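Clavulanic acid biosynthesis oligopeptide binding protein 2 (Streptomyces clavuligerus, PDB 2WOL) is a family 5 extracellular solute-binding protein from the clavulanic acid biosynthetic pathway and probably binds oligopeptides. Local coordinates at residues L62-L67 against R210-Y215; G106-D111 against N231-R236; M68-D73 against M187-A192; A82-E87 against T238-P243. One frame throughout, in Å; residues are numbered along the deposited sequence. Where two conformers were deposited one is given.

Interaction 1 of 4, residues L62-L67 against R210-Y215; sequences LLNRTL and RSSGPY
L62 and L63, on helix 54-63, hold the loop that leads into strand 215-221, an edge strand of the five-stranded mixed sheet in this family 5 solute-binding fold. L62 O accepts from Y215 N at 3.0 Å, and L63 O accepts from G213 N at 2.9 Å. G213 has no side chain, and N64 lies directly beside it. The N64 side chain reaches across to the loop 210-215. Its CG stands anti to the carbonyl carbon (chi1 -73°), beside the backbone N. CB comes first, 4.0 Å from S212 OG. CG follows, near R210 O. At the tip, OD1 accepts from S212 N at 3.3 Å, with an N-H...O angle of 153°. This donor lies 38° above the amide plane. A water lies 2.8 Å from OD1, probably donates to it, and is also hydrogen-bonded to S212 OG. R210 O is only 3.2 Å from N64 OD1, but both are acceptors. N64 ND2 donates to a second water, which itself donates a hydrogen bond to R210 O. Q60 OE1 also takes a bond from ND2, so the amide is fixed from both ends. S212 OG is in turn gripped by R65 N at 2.8 Å. The R65 guanidinium finds its partners in D84 and T238. L62 CB packs against Y215, and L62 O lies in the ring plane at the edge, 3.6 Å from Y215 CD1.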
loop_
_atom_site.group_PDB
_atom_site.type_symbol
_atom_site.label_atom_id
_atom_site.label_comp_id
_atom_site.label_asym_id
_atom_site.label_seq_id
_atom_site.Cartn_x
_atom_site.Cartn_y
_atom_site.Cartn_z
ATOM N N LEU A 62 -5.193 -1.544 -15.925
ATOM C CA LEU A 62 -5.393 -2.001 -17.309
ATOM C C LEU A 62 -6.780 -2.589 -17.548
ATOM O O LEU A 62 -7.292 -2.554 -18.672
ATOM C CB LEU A 62 -4.358 -3.064 -17.684
ATOM C CG LEU A 62 -2.899 -2.642 -17.872
ATOM C CD1 LEU A 62 -2.153 -2.611 -16.541
ATOM C CD2 LEU A 62 -2.210 -3.597 -18.829
ATOM N N LEU A 63 -7.369 -3.147 -16.489
ATOM C CA LEU A 63 -8.587 -3.955 -16.595
ATOM C C LEU A 63 -9.878 -3.206 -16.297
ATOM O O LEU A 63 -10.913 -3.485 -16.904
ATOM C CB LEU A 63 -8.485 -5.170 -15.669
ATOM C CG LEU A 63 -7.437 -6.230 -16.006
ATOM C CD1 LEU A 63 -7.296 -7.196 -14.841
ATOM C CD2 LEU A 63 -7.807 -6.966 -17.284
ATOM N N ASN A 64 -9.836 -2.281 -15.347
ATOM C CA ASN A 64 -11.055 -1.615 -14.913
ATOM C C ASN A 64 -10.853 -0.149 -14.626
ATOM O O ASN A 64 -9.887 0.240 -13.967
ATOM C CB ASN A 64 -11.645 -2.313 -13.687
ATOM C CG ASN A 64 -12.277 -3.647 -14.027
ATOM O OD1 ASN A 64 -13.298 -3.705 -14.719
ATOM N ND2 ASN A 64 -11.666 -4.730 -13.557
ATOM N N ARG A 65 -11.772 0.663 -15.130
ATOM C CA ARG A 65 -11.786 2.078 -14.819
ATOM C C ARG A 65 -12.550 2.317 -13.522
ATOM O O ARG A 65 -13.292 1.452 -13.055
ATOM C CB ARG A 65 -12.402 2.865 -15.973
ATOM C CG ARG A 65 -11.636 2.727 -17.281
ATOM C CD ARG A 65 -12.305 3.506 -18.395
ATOM N NE ARG A 65 -12.268 4.944 -18.158
ATOM C CZ ARG A 65 -12.687 5.859 -19.028
ATOM N NH1 ARG A 65 -13.183 5.488 -20.200
ATOM N NH2 ARG A 65 -12.610 7.147 -18.726
ATOM N N THR A 66 -12.351 3.496 -12.943
ATOM C CA THR A 66 -12.976 3.877 -11.682
ATOM C C THR A 66 -13.446 5.324 -11.818
ATOM O O THR A 66 -13.113 5.985 -12.804
ATOM C CB THR A 66 -11.981 3.730 -10.507
ATOM O OG1 THR A 66 -10.712 4.272 -10.895
ATOM C CG2 THR A 66 -11.784 2.262 -10.138
ATOM N N LEU A 67 -14.223 5.820 -10.860
ATOM C CA LEU A 67 -14.683 7.213 -10.923
ATOM C C LEU A 67 -13.496 8.163 -10.989
ATOM O O LEU A 67 -13.460 9.079 -11.827
ATOM C CB LEU A 67 -15.584 7.559 -9.734
ATOM C CG LEU A 67 -16.999 6.973 -9.748
ATOM C CD1 LEU A 67 -17.657 7.191 -8.399
ATOM C CD2 LEU A 67 -17.845 7.581 -10.861
ATOM N N ARG A 210 -16.294 -8.623 -15.778
ATOM C CA ARG A 210 -16.417 -7.607 -16.812
ATOM C C ARG A 210 -15.237 -6.648 -16.718
ATOM O O ARG A 210 -14.641 -6.478 -15.647
ATOM C CB ARG A 210 -17.747 -6.850 -16.708
ATOM C CG ARG A 210 -18.990 -7.713 -16.979
ATOM C CD ARG A 210 -19.300 -7.909 -18.472
ATOM N NE ARG A 210 -18.252 -8.636 -19.195
ATOM C CZ ARG A 210 -18.057 -9.954 -19.146
ATOM N NH1 ARG A 210 -18.841 -10.733 -18.410
ATOM N NH2 ARG A 210 -17.067 -10.499 -19.842
ATOM N N SER A 211 -14.894 -6.047 -17.852
ATOM C CA SER A 211 -13.839 -5.052 -17.919
ATOM C C SER A 211 -14.391 -3.738 -18.428
ATOM O O SER A 211 -15.111 -3.711 -19.426
ATOM C CB SER A 211 -12.702 -5.525 -18.828
ATOM O OG SER A 211 -11.857 -6.439 -18.155
ATOM N N SER A 212 -14.047 -2.650 -17.746
ATOM C CA SER A 212 -14.344 -1.311 -18.241
ATOM C C SER A 212 -13.071 -0.621 -18.731
ATOM O O SER A 212 -13.126 0.482 -19.276
ATOM C CB SER A 212 -15.041 -0.466 -17.174
ATOM O OG SER A 212 -14.231 -0.299 -16.022
ATOM N N GLY A 213 -11.933 -1.282 -18.530
ATOM C CA GLY A 213 -10.642 -0.740 -18.942
ATOM C C GLY A 213 -10.269 -1.125 -20.361
ATOM O O GLY A 213 -11.037 -1.802 -21.049
ATOM N N PRO A 214 -9.083 -0.689 -20.817
ATOM C CA PRO A 214 -8.612 -0.975 -22.178
ATOM C C PRO A 214 -8.323 -2.444 -22.471
ATOM O O PRO A 214 -8.224 -2.819 -23.643
ATOM C CB PRO A 214 -7.331 -0.144 -22.294
ATOM C CG PRO A 214 -6.890 0.114 -20.878
ATOM C CD PRO A 214 -8.144 0.163 -20.063
ATOM N N TYR A 215 -8.176 -3.258 -21.426
ATOM C CA TYR A 215 -7.906 -4.684 -21.591
ATOM C C TYR A 215 -8.897 -5.532 -20.821
ATOM O O TYR A 215 -9.514 -5.074 -19.857
ATOM C CB TYR A 215 -6.463 -5.025 -21.178
ATOM C CG TYR A 215 -5.478 -4.218 -21.978
ATOM C CD1 TYR A 215 -5.151 -2.919 -21.592
ATOM C CD2 TYR A 215 -4.920 -4.724 -23.151
ATOM C CE1 TYR A 215 -4.286 -2.148 -22.341
ATOM C CE2 TYR A 215 -4.041 -3.958 -23.909
ATOM C CZ TYR A 215 -3.731 -2.671 -23.494
ATOM O OH TYR A 215 -2.872 -1.877 -24.213
HETATM O O HOH W 1 -15.413 -1.884 -14.235
HETATM O O HOH W 2 -11.861 -7.203 -15.423
#

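Interaction 2 of 4, residues G106-D111 against N231-R236; sequences GLRYDD and NPHWDR
CB of H233 points toward the loop 106-111, and the side chain meets R108, Y109 and D110 with different atoms. The CB atoms of R108 and H233 are 4.0 Å apart. Beyond them the two side chains cross obliquely. The guanidinium and imidazole planes are 53° apart, and H233 ND1 lies near the guanidinium plane at its edge. R108 NH1 stays 4.3 Å from H233 ND1, so the pair is not in polar contact. H233 CB sits 3.2 Å from Y109 O. At the edge of the imidazole itself, H233 CD2 is 3.4 Å from D110 O, which lies near the ring plane. N231 approaches D110 with its amide. Its CG is anti to the backbone N (chi1 173°), and OD1 ends 3.2 Å from D110 CA. N231 ND2 turns to G213 O. The D110 carboxylate faces the other way, to S211 N and R210. No direct hydrogen bond joins the two segments. A water does so instead, accepting from R108 N at 2.9 Å and donating to H233 O at 2.8 Å. N231 OD1 also accepts from H233 N, with an N-H...O angle of 154°, and N231 O accepts from W234 N. In 231-236, within the loop between strands 225-230 and 248-253, N231 to W234 form a type I beta turn that opens with an Asx turn.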
loop_
_atom_site.group_PDB
_atom_site.type_symbol
_atom_site.label_atom_id
_atom_site.label_comp_id
_atom_site.label_asym_id
_atom_site.label_seq_id
_atom_site.Cartn_x
_atom_site.Cartn_y
_atom_site.Cartn_z
ATOM N N GLY A 106 -22.358 7.134 -22.298
ATOM C CA GLY A 106 -22.135 6.223 -23.420
ATOM C C GLY A 106 -20.963 5.264 -23.316
ATOM O O GLY A 106 -20.554 4.680 -24.321
ATOM N N LEU A 107 -20.428 5.087 -22.110
ATOM C CA LEU A 107 -19.300 4.176 -21.903
ATOM C C LEU A 107 -19.781 2.736 -21.773
ATOM O O LEU A 107 -20.914 2.491 -21.352
ATOM C CB LEU A 107 -18.470 4.593 -20.687
ATOM C CG LEU A 107 -17.927 6.028 -20.661
ATOM C CD1 LEU A 107 -16.863 6.158 -19.596
ATOM C CD2 LEU A 107 -17.357 6.455 -22.006
ATOM N N ARG A 108 -18.921 1.791 -22.142
ATOM C CA ARG A 108 -19.325 0.394 -22.286
ATOM C C ARG A 108 -18.318 -0.595 -21.702
ATOM O O ARG A 108 -17.114 -0.332 -21.687
ATOM C CB ARG A 108 -19.555 0.065 -23.769
ATOM C CG ARG A 108 -20.799 0.707 -24.380
ATOM C CD ARG A 108 -20.854 0.475 -25.884
ATOM N NE ARG A 108 -22.073 1.027 -26.474
ATOM C CZ ARG A 108 -22.443 0.862 -27.744
ATOM N NH1 ARG A 108 -21.693 0.155 -28.583
ATOM N NH2 ARG A 108 -23.574 1.407 -28.179
ATOM N N TYR A 109 -18.829 -1.728 -21.222
ATOM C CA TYR A 109 -17.997 -2.858 -20.814
ATOM C C TYR A 109 -17.535 -3.655 -22.026
ATOM O O TYR A 109 -18.003 -3.428 -23.143
ATOM C CB TYR A 109 -18.763 -3.799 -19.879
ATOM C CG TYR A 109 -19.196 -3.171 -18.582
ATOM C CD1 TYR A 109 -20.509 -2.746 -18.399
ATOM C CD2 TYR A 109 -18.291 -2.999 -17.533
ATOM C CE1 TYR A 109 -20.909 -2.168 -17.210
ATOM C CE2 TYR A 109 -18.683 -2.421 -16.339
ATOM C CZ TYR A 109 -19.993 -2.007 -16.187
ATOM O OH TYR A 109 -20.392 -1.435 -15.012
ATOM N N ASP A 110 -16.640 -4.609 -21.784
ATOM C CA ASP A 110 -16.096 -5.484 -22.828
ATOM C C ASP A 110 -17.140 -6.308 -23.593
ATOM O O ASP A 110 -16.855 -6.807 -24.683
ATOM C CB ASP A 110 -15.045 -6.419 -22.229
ATOM C CG ASP A 110 -15.634 -7.378 -21.220
ATOM O OD1 ASP A 110 -16.213 -6.904 -20.218
ATOM O OD2 ASP A 110 -15.515 -8.603 -21.428
ATOM N N ASP A 111 -18.331 -6.461 -23.013
ATOM C CA ASP A 111 -19.421 -7.194 -23.661
ATOM C C ASP A 111 -20.364 -6.270 -24.436
ATOM O O ASP A 111 -21.380 -6.717 -24.975
ATOM C CB ASP A 111 -20.196 -8.038 -22.636
ATOM C CG ASP A 111 -20.950 -7.195 -21.612
ATOM O OD1 ASP A 111 -20.778 -5.957 -21.572
ATOM O OD2 ASP A 111 -21.728 -7.786 -20.836
ATOM N N ASN A 231 -9.832 -4.641 -24.895
ATOM C CA ASN A 231 -11.270 -4.516 -24.734
ATOM C C ASN A 231 -11.803 -3.744 -25.946
ATOM O O ASN A 231 -11.535 -2.550 -26.082
ATOM C CB ASN A 231 -11.575 -3.788 -23.418
ATOM C CG ASN A 231 -13.054 -3.456 -23.235
ATOM O OD1 ASN A 231 -13.877 -3.655 -24.128
ATOM N ND2 ASN A 231 -13.390 -2.931 -22.066
ATOM N N PRO A 232 -12.564 -4.423 -26.825
ATOM C CA PRO A 232 -12.968 -3.786 -28.085
ATOM C C PRO A 232 -13.951 -2.624 -27.916
ATOM O O PRO A 232 -14.135 -1.838 -28.851
ATOM C CB PRO A 232 -13.615 -4.930 -28.870
ATOM C CG PRO A 232 -14.049 -5.906 -27.859
ATOM C CD PRO A 232 -13.099 -5.792 -26.698
ATOM N N HIS A 233 -14.556 -2.505 -26.735
ATOM C CA HIS A 233 -15.544 -1.458 -26.477
ATOM C C HIS A 233 -15.017 -0.289 -25.648
ATOM O O HIS A 233 -15.734 0.689 -25.417
ATOM C CB HIS A 233 -16.792 -2.054 -25.827
ATOM C CG HIS A 233 -17.566 -2.953 -26.736
ATOM N ND1 HIS A 233 -18.479 -2.475 -27.652
ATOM C CD2 HIS A 233 -17.550 -4.298 -26.886
ATOM C CE1 HIS A 233 -18.998 -3.489 -28.320
ATOM N NE2 HIS A 233 -18.451 -4.606 -27.876
ATOM N N TRP A 234 -13.769 -0.389 -25.197
ATOM C CA TRP A 234 -13.128 0.722 -24.503
ATOM C C TRP A 234 -12.855 1.840 -25.507
ATOM O O TRP A 234 -12.389 1.581 -26.615
ATOM C CB TRP A 234 -11.845 0.255 -23.813
ATOM C CG TRP A 234 -10.991 1.348 -23.232
ATOM C CD1 TRP A 234 -11.148 1.968 -22.020
ATOM C CD2 TRP A 234 -9.824 1.930 -23.829
ATOM N NE1 TRP A 234 -10.152 2.900 -21.830
ATOM C CE2 TRP A 234 -9.332 2.900 -22.929
ATOM C CE3 TRP A 234 -9.151 1.728 -25.042
ATOM C CZ2 TRP A 234 -8.194 3.665 -23.202
ATOM C CZ3 TRP A 234 -8.016 2.490 -25.310
ATOM C CH2 TRP A 234 -7.556 3.448 -24.396
ATOM N N ASP A 235 -13.164 3.071 -25.110
ATOM C CA ASP A 235 -13.089 4.223 -26.004
ATOM C C ASP A 235 -11.974 5.167 -25.579
ATOM O O ASP A 235 -12.099 5.913 -24.605
ATOM C CB ASP A 235 -14.438 4.950 -26.055
ATOM C CG ASP A 235 -14.491 6.048 -27.121
ATOM O OD1 ASP A 235 -13.441 6.437 -27.679
ATOM O OD2 ASP A 235 -15.610 6.533 -27.397
ATOM N N ARG A 236 -10.893 5.126 -26.349
ATOM C CA ARG A 236 -9.697 5.934 -26.131
ATOM C C ARG A 236 -9.999 7.423 -25.919
ATOM O O ARG A 236 -9.384 8.076 -25.073
ATOM C CB ARG A 236 -8.768 5.743 -27.329
ATOM C CG ARG A 236 -7.389 6.335 -27.195
ATOM C CD ARG A 236 -6.569 5.982 -28.428
ATOM N NE ARG A 236 -6.236 4.557 -28.494
ATOM C CZ ARG A 236 -5.244 3.997 -27.810
ATOM N NH1 ARG A 236 -4.497 4.741 -27.006
ATOM N NH2 ARG A 236 -4.999 2.698 -27.924
HETATM O O HOH W 3 -16.701 2.746 -23.786
#

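Interaction 3 of 4, residues M68-D73 against M187-A192; sequences MAYPTD and MAQPCA
A188 presses against the backbone of M68 and the ring of Y70, and this is the tight part of the contact. A188 CA is 3.1 Å from M68 O in a CA-H...O contact, with 148° at the hydrogen. A188 CB also lies close, 3.4 Å from M68 O. Y70 CG is anti to the carbonyl carbon (chi1 -61°), and the ring beyond it brings CE1 to 3.7 Å from A188 CB, at an oblique approach. The M68 carbonyl has a hydrogen-bond partner in T66 OG1. M187 O comes within 3.4 Å of M68 O, but two acceptors cannot bond. The methionine side chains touch near their bases, M68 CG to M187 CB at 4.2 Å, and their ends then lead away from the contact. Both also pack on Y101 of strand 98-102. M68 and A69 form one short strand of a two-stranded antiparallel sheet whose partner is strand 82-83, with A69 bonded to A82. The loop after helix 183-186 packs along this strand and turns into the 3-10 segment 190-192. The looser side is where Y70 meets Q189. Y70 OH is bonded to H185 ND1. The amide of Q189 comes up to the hydroxyl end of the ring, with the two planes 53° apart. A bound glycerol, probably from the crystallisation liquor, lies about 3 Å from the Q189 side chain.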
loop_
_atom_site.group_PDB
_atom_site.type_symbol
_atom_site.label_atom_id
_atom_site.label_comp_id
_atom_site.label_asym_id
_atom_site.label_seq_id
_atom_site.Cartn_x
_atom_site.Cartn_y
_atom_site.Cartn_z
ATOM N N MET A 68 -12.534 7.921 -10.101
ATOM C CA MET A 68 -11.291 8.681 -10.022
ATOM C C MET A 68 -10.140 7.707 -10.202
ATOM O O MET A 68 -10.280 6.527 -9.904
ATOM C CB MET A 68 -11.167 9.357 -8.655
ATOM C CG MET A 68 -12.343 10.255 -8.289
ATOM S SD MET A 68 -12.433 11.729 -9.331
ATOM C CE MET A 68 -10.952 12.602 -8.816
ATOM N N ALA A 69 -9.005 8.191 -10.693
ATOM C CA ALA A 69 -7.821 7.343 -10.840
ATOM C C ALA A 69 -6.563 8.156 -10.622
ATOM O O ALA A 69 -6.551 9.360 -10.871
ATOM C CB ALA A 69 -7.792 6.690 -12.219
ATOM N N TYR A 70 -5.500 7.509 -10.158
ATOM C CA TYR A 70 -4.220 8.204 -10.073
ATOM C C TYR A 70 -3.742 8.527 -11.486
ATOM O O TYR A 70 -3.757 7.663 -12.362
ATOM C CB TYR A 70 -3.206 7.411 -9.236
ATOM C CG TYR A 70 -3.728 7.249 -7.829
ATOM C CD1 TYR A 70 -4.383 6.081 -7.440
ATOM C CD2 TYR A 70 -3.638 8.295 -6.908
ATOM C CE1 TYR A 70 -4.906 5.943 -6.162
ATOM C CE2 TYR A 70 -4.164 8.171 -5.623
ATOM C CZ TYR A 70 -4.800 6.989 -5.261
ATOM O OH TYR A 70 -5.334 6.847 -4.000
ATOM N N PRO A 71 -3.371 9.793 -11.723
ATOM C CA PRO A 71 -3.029 10.193 -13.083
ATOM C C PRO A 71 -1.730 9.556 -13.559
ATOM O O PRO A 71 -0.939 9.051 -12.747
ATOM C CB PRO A 71 -2.900 11.717 -12.984
ATOM C CG PRO A 71 -2.587 11.989 -11.571
ATOM C CD PRO A 71 -3.262 10.908 -10.764
ATOM N N THR A 72 -1.536 9.561 -14.872
ATOM C CA THR A 72 -0.326 9.017 -15.476
ATOM C C THR A 72 0.758 10.094 -15.413
ATOM O O THR A 72 0.949 10.872 -16.348
ATOM C CB THR A 72 -0.609 8.520 -16.909
ATOM O OG1 THR A 72 -1.692 7.581 -16.864
ATOM C CG2 THR A 72 0.613 7.838 -17.521
ATOM N N ASP A 73 1.447 10.137 -14.275
ATOM C CA ASP A 73 2.340 11.240 -13.940
ATOM C C ASP A 73 3.386 10.761 -12.938
ATOM O O ASP A 73 3.031 10.283 -11.861
ATOM C CB ASP A 73 1.515 12.387 -13.335
ATOM C CG ASP A 73 2.271 13.717 -13.271
ATOM O OD1 ASP A 73 3.523 13.737 -13.260
ATOM O OD2 ASP A 73 1.586 14.760 -13.217
ATOM N N MET A 187 -12.477 6.154 -4.131
ATOM C CA MET A 187 -13.106 5.980 -5.436
ATOM C C MET A 187 -12.104 5.626 -6.532
ATOM O O MET A 187 -12.499 5.365 -7.667
ATOM C CB MET A 187 -13.915 7.224 -5.812
ATOM C CG MET A 187 -15.155 7.448 -4.949
ATOM S SD MET A 187 -16.324 6.067 -4.971
ATOM C CE MET A 187 -15.869 5.130 -3.515
ATOM N N ALA A 188 -10.817 5.620 -6.183
ATOM C CA ALA A 188 -9.745 5.264 -7.112
ATOM C C ALA A 188 -9.291 3.815 -6.936
ATOM O O ALA A 188 -8.412 3.342 -7.662
ATOM C CB ALA A 188 -8.558 6.222 -6.945
ATOM N N GLN A 189 -9.904 3.116 -5.984
ATOM C CA GLN A 189 -9.532 1.738 -5.670
ATOM C C GLN A 189 -10.376 0.743 -6.473
ATOM O O GLN A 189 -11.542 1.016 -6.746
ATOM C CB GLN A 189 -9.650 1.487 -4.160
ATOM C CG GLN A 189 -8.922 2.535 -3.282
ATOM C CD GLN A 189 -7.468 2.787 -3.691
ATOM O OE1 GLN A 189 -6.992 3.934 -3.698
ATOM N NE2 GLN A 189 -6.759 1.719 -4.027
ATOM N N PRO A 190 -9.783 -0.398 -6.880
ATOM C CA PRO A 190 -10.524 -1.361 -7.716
ATOM C C PRO A 190 -11.815 -1.926 -7.108
ATOM O O PRO A 190 -12.691 -2.372 -7.853
ATOM C CB PRO A 190 -9.499 -2.471 -7.994
ATOM C CG PRO A 190 -8.406 -2.271 -6.997
ATOM C CD PRO A 190 -8.387 -0.817 -6.654
ATOM N N CYS A 191 -11.951 -1.901 -5.783
ATOM C CA CYS A 191 -13.206 -2.332 -5.163
ATOM C C CYS A 191 -14.368 -1.371 -5.457
ATOM O O CYS A 191 -15.523 -1.696 -5.188
ATOM C CB CYS A 191 -13.040 -2.584 -3.655
ATOM S SG CYS A 191 -12.732 -1.134 -2.649
ATOM N N ALA A 192 -14.057 -0.199 -6.014
ATOM C CA ALA A 192 -15.072 0.771 -6.424
ATOM C C ALA A 192 -15.230 0.871 -7.949
ATOM O O ALA A 192 -16.005 1.697 -8.442
ATOM C CB ALA A 192 -14.786 2.136 -5.816
#

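Interaction 4 of 4, residues A82-E87 against T238-P243; sequences APDLAE and TDPIRP
D84 OD2 is gripped by R242 NH2 at 2.7 Å and by T66 N of 62-67. The arrangement is a salt-bridge network of D84, D239 and R242, built on an Asx turn at D239. R242 holds D84 end-on with two nitrogens, NH1 reaching OD1 at 3.0 Å. The two side chains cross at about a right angle, and the carboxylate and guanidinium planes are 27° apart. Both donors stand 37° above the carboxylate plane, while the oxygens lie in the guanidinium plane. D84 CG is anti to the backbone N (chi1 -179°), which carries the carboxylate across to R242. R65 NE forms a second salt bridge to D84 OD1. R242 NH1 also donates to D239 OD2 at 3.0 Å, on the syn side of that carboxylate. R242 NE goes to R61 O. D84 OD1 and D239 OD1 are 4.3 Å apart, and the shared arginine probably offsets their repulsion and helps keep both acids ionised. D239 OD1 is occupied by its own loop, accepting from I241 N at 2.8 Å and from R242 N at 2.9 Å. Packing flanks the network. A82 CB touches I241 CD1, and P240 CG lies against the P83 carbonyl, 3.4 Å from its O. I241 CG2 sits over the centre of one guanidinium face of R242, 4.3 Å above its plane.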
loop_
_atom_site.group_PDB
_atom_site.type_symbol
_atom_site.label_atom_id
_atom_site.label_comp_id
_atom_site.label_asym_id
_atom_site.label_seq_id
_atom_site.Cartn_x
_atom_site.Cartn_y
_atom_site.Cartn_z
ATOM N N ALA A 82 -7.422 11.813 -10.053
ATOM C CA ALA A 82 -7.915 12.618 -11.169
ATOM C C ALA A 82 -9.192 11.992 -11.743
ATOM O O ALA A 82 -9.417 10.794 -11.571
ATOM C CB ALA A 82 -6.836 12.716 -12.247
ATOM N N PRO A 83 -10.043 12.796 -12.411
ATOM C CA PRO A 83 -11.263 12.232 -12.990
ATOM C C PRO A 83 -10.953 11.129 -13.991
ATOM O O PRO A 83 -10.070 11.289 -14.837
ATOM C CB PRO A 83 -11.897 13.427 -13.716
ATOM C CG PRO A 83 -11.314 14.621 -13.091
ATOM C CD PRO A 83 -9.934 14.245 -12.659
ATOM N N ASP A 84 -11.668 10.014 -13.873
ATOM C CA ASP A 84 -11.525 8.897 -14.796
ATOM C C ASP A 84 -12.881 8.640 -15.455
ATOM O O ASP A 84 -13.157 9.182 -16.525
ATOM C CB ASP A 84 -10.972 7.664 -14.062
ATOM C CG ASP A 84 -10.776 6.458 -14.972
ATOM O OD1 ASP A 84 -10.925 6.576 -16.209
ATOM O OD2 ASP A 84 -10.464 5.375 -14.434
ATOM N N LEU A 85 -13.736 7.844 -14.815
ATOM C CA LEU A 85 -15.104 7.671 -15.311
ATOM C C LEU A 85 -15.945 8.906 -15.023
ATOM O O LEU A 85 -16.871 9.214 -15.772
ATOM C CB LEU A 85 -15.769 6.427 -14.717
ATOM C CG LEU A 85 -15.241 5.064 -15.161
ATOM C CD1 LEU A 85 -15.824 3.980 -14.282
ATOM C CD2 LEU A 85 -15.556 4.785 -16.623
ATOM N N ALA A 86 -15.627 9.602 -13.933
ATOM C CA ALA A 86 -16.288 10.859 -13.596
ATOM C C ALA A 86 -15.780 11.988 -14.483
ATOM O O ALA A 86 -14.631 11.967 -14.933
ATOM C CB ALA A 86 -16.079 11.202 -12.130
ATOM N N GLU A 87 -16.634 12.973 -14.730
ATOM C CA GLU A 87 -16.235 14.116 -15.555
ATOM C C GLU A 87 -15.389 15.120 -14.773
ATOM O O GLU A 87 -14.633 15.894 -15.366
ATOM C CB GLU A 87 -17.476 14.815 -16.118
ATOM C CG GLU A 87 -18.365 13.915 -16.970
ATOM C CD GLU A 87 -19.706 14.545 -17.299
ATOM O OE1 GLU A 87 -20.397 15.025 -16.372
ATOM O OE2 GLU A 87 -20.077 14.546 -18.490
ATOM N N THR A 238 -12.427 8.780 -24.528
ATOM C CA THR A 238 -13.121 9.027 -23.261
ATOM C C THR A 238 -12.239 8.785 -22.037
ATOM O O THR A 238 -12.682 8.973 -20.903
ATOM C CB THR A 238 -14.388 8.156 -23.122
ATOM O OG1 THR A 238 -14.021 6.785 -22.890
ATOM C CG2 THR A 238 -15.254 8.255 -24.372
ATOM N N ASP A 239 -10.998 8.369 -22.271
ATOM C CA ASP A 239 -10.109 7.976 -21.184
ATOM C C ASP A 239 -8.908 8.916 -21.093
ATOM O O ASP A 239 -8.034 8.875 -21.961
ATOM C CB ASP A 239 -9.654 6.528 -21.387
ATOM C CG ASP A 239 -8.992 5.942 -20.153
ATOM O OD1 ASP A 239 -8.216 6.656 -19.485
ATOM O OD2 ASP A 239 -9.248 4.756 -19.861
ATOM N N PRO A 240 -8.863 9.766 -20.044
ATOM C CA PRO A 240 -7.765 10.719 -19.857
ATOM C C PRO A 240 -6.527 10.125 -19.173
ATOM O O PRO A 240 -5.538 10.838 -18.969
ATOM C CB PRO A 240 -8.393 11.786 -18.959
ATOM C CG PRO A 240 -9.355 11.017 -18.108
ATOM C CD PRO A 240 -9.873 9.886 -18.972
ATOM N N ILE A 241 -6.587 8.840 -18.825
ATOM C CA ILE A 241 -5.545 8.192 -18.019
ATOM C C ILE A 241 -4.679 7.223 -18.835
ATOM O O ILE A 241 -3.448 7.228 -18.720
ATOM C CB ILE A 241 -6.166 7.412 -16.805
ATOM C CG1 ILE A 241 -7.142 8.286 -15.987
ATOM C CG2 ILE A 241 -5.073 6.754 -15.932
ATOM C CD1 ILE A 241 -6.507 9.401 -15.165
ATOM N N ARG A 242 -5.326 6.407 -19.663
ATOM C CA ARG A 242 -4.710 5.195 -20.199
ATOM C C ARG A 242 -4.362 5.258 -21.688
ATOM O O ARG A 242 -5.260 5.384 -22.523
ATOM C CB ARG A 242 -5.626 3.997 -19.929
ATOM C CG ARG A 242 -5.899 3.787 -18.457
ATOM C CD ARG A 242 -7.034 2.824 -18.212
ATOM N NE ARG A 242 -7.393 2.825 -16.797
ATOM C CZ ARG A 242 -8.172 3.738 -16.225
ATOM N NH1 ARG A 242 -8.710 4.712 -16.954
ATOM N NH2 ARG A 242 -8.426 3.674 -14.926
ATOM N N PRO A 243 -3.058 5.163 -22.025
ATOM C CA PRO A 243 -2.657 5.156 -23.439
ATOM C C PRO A 243 -2.862 3.829 -24.174
ATOM O O PRO A 243 -2.850 3.811 -25.403
ATOM C CB PRO A 243 -1.168 5.495 -23.377
ATOM C CG PRO A 243 -0.723 4.949 -22.077
ATOM C CD PRO A 243 -1.888 5.102 -21.128
#

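In the fold
From the N terminus, the chain leaves helix 54-63 and lays down the first segments of interactions 1, 3, 4 and 2 in that order. Interaction 3 closes first, when 187-192 returns to strand 68-69. Interaction 1 closes next at 210-215 and encloses it. Interaction 2 closes at 231-236, and interaction 4 closes round it at 238-243. Interactions 1 and 3 each cross both 2 and 4. Interactions 1, 2 and 4 touch one another, and 3 touches 1 and 4. Together they tie the end of helix 54-63, the small sheet 68-69/82-83 and the loop after strand 98-102 to the loops that follow helix 183-186 and strand 225-230.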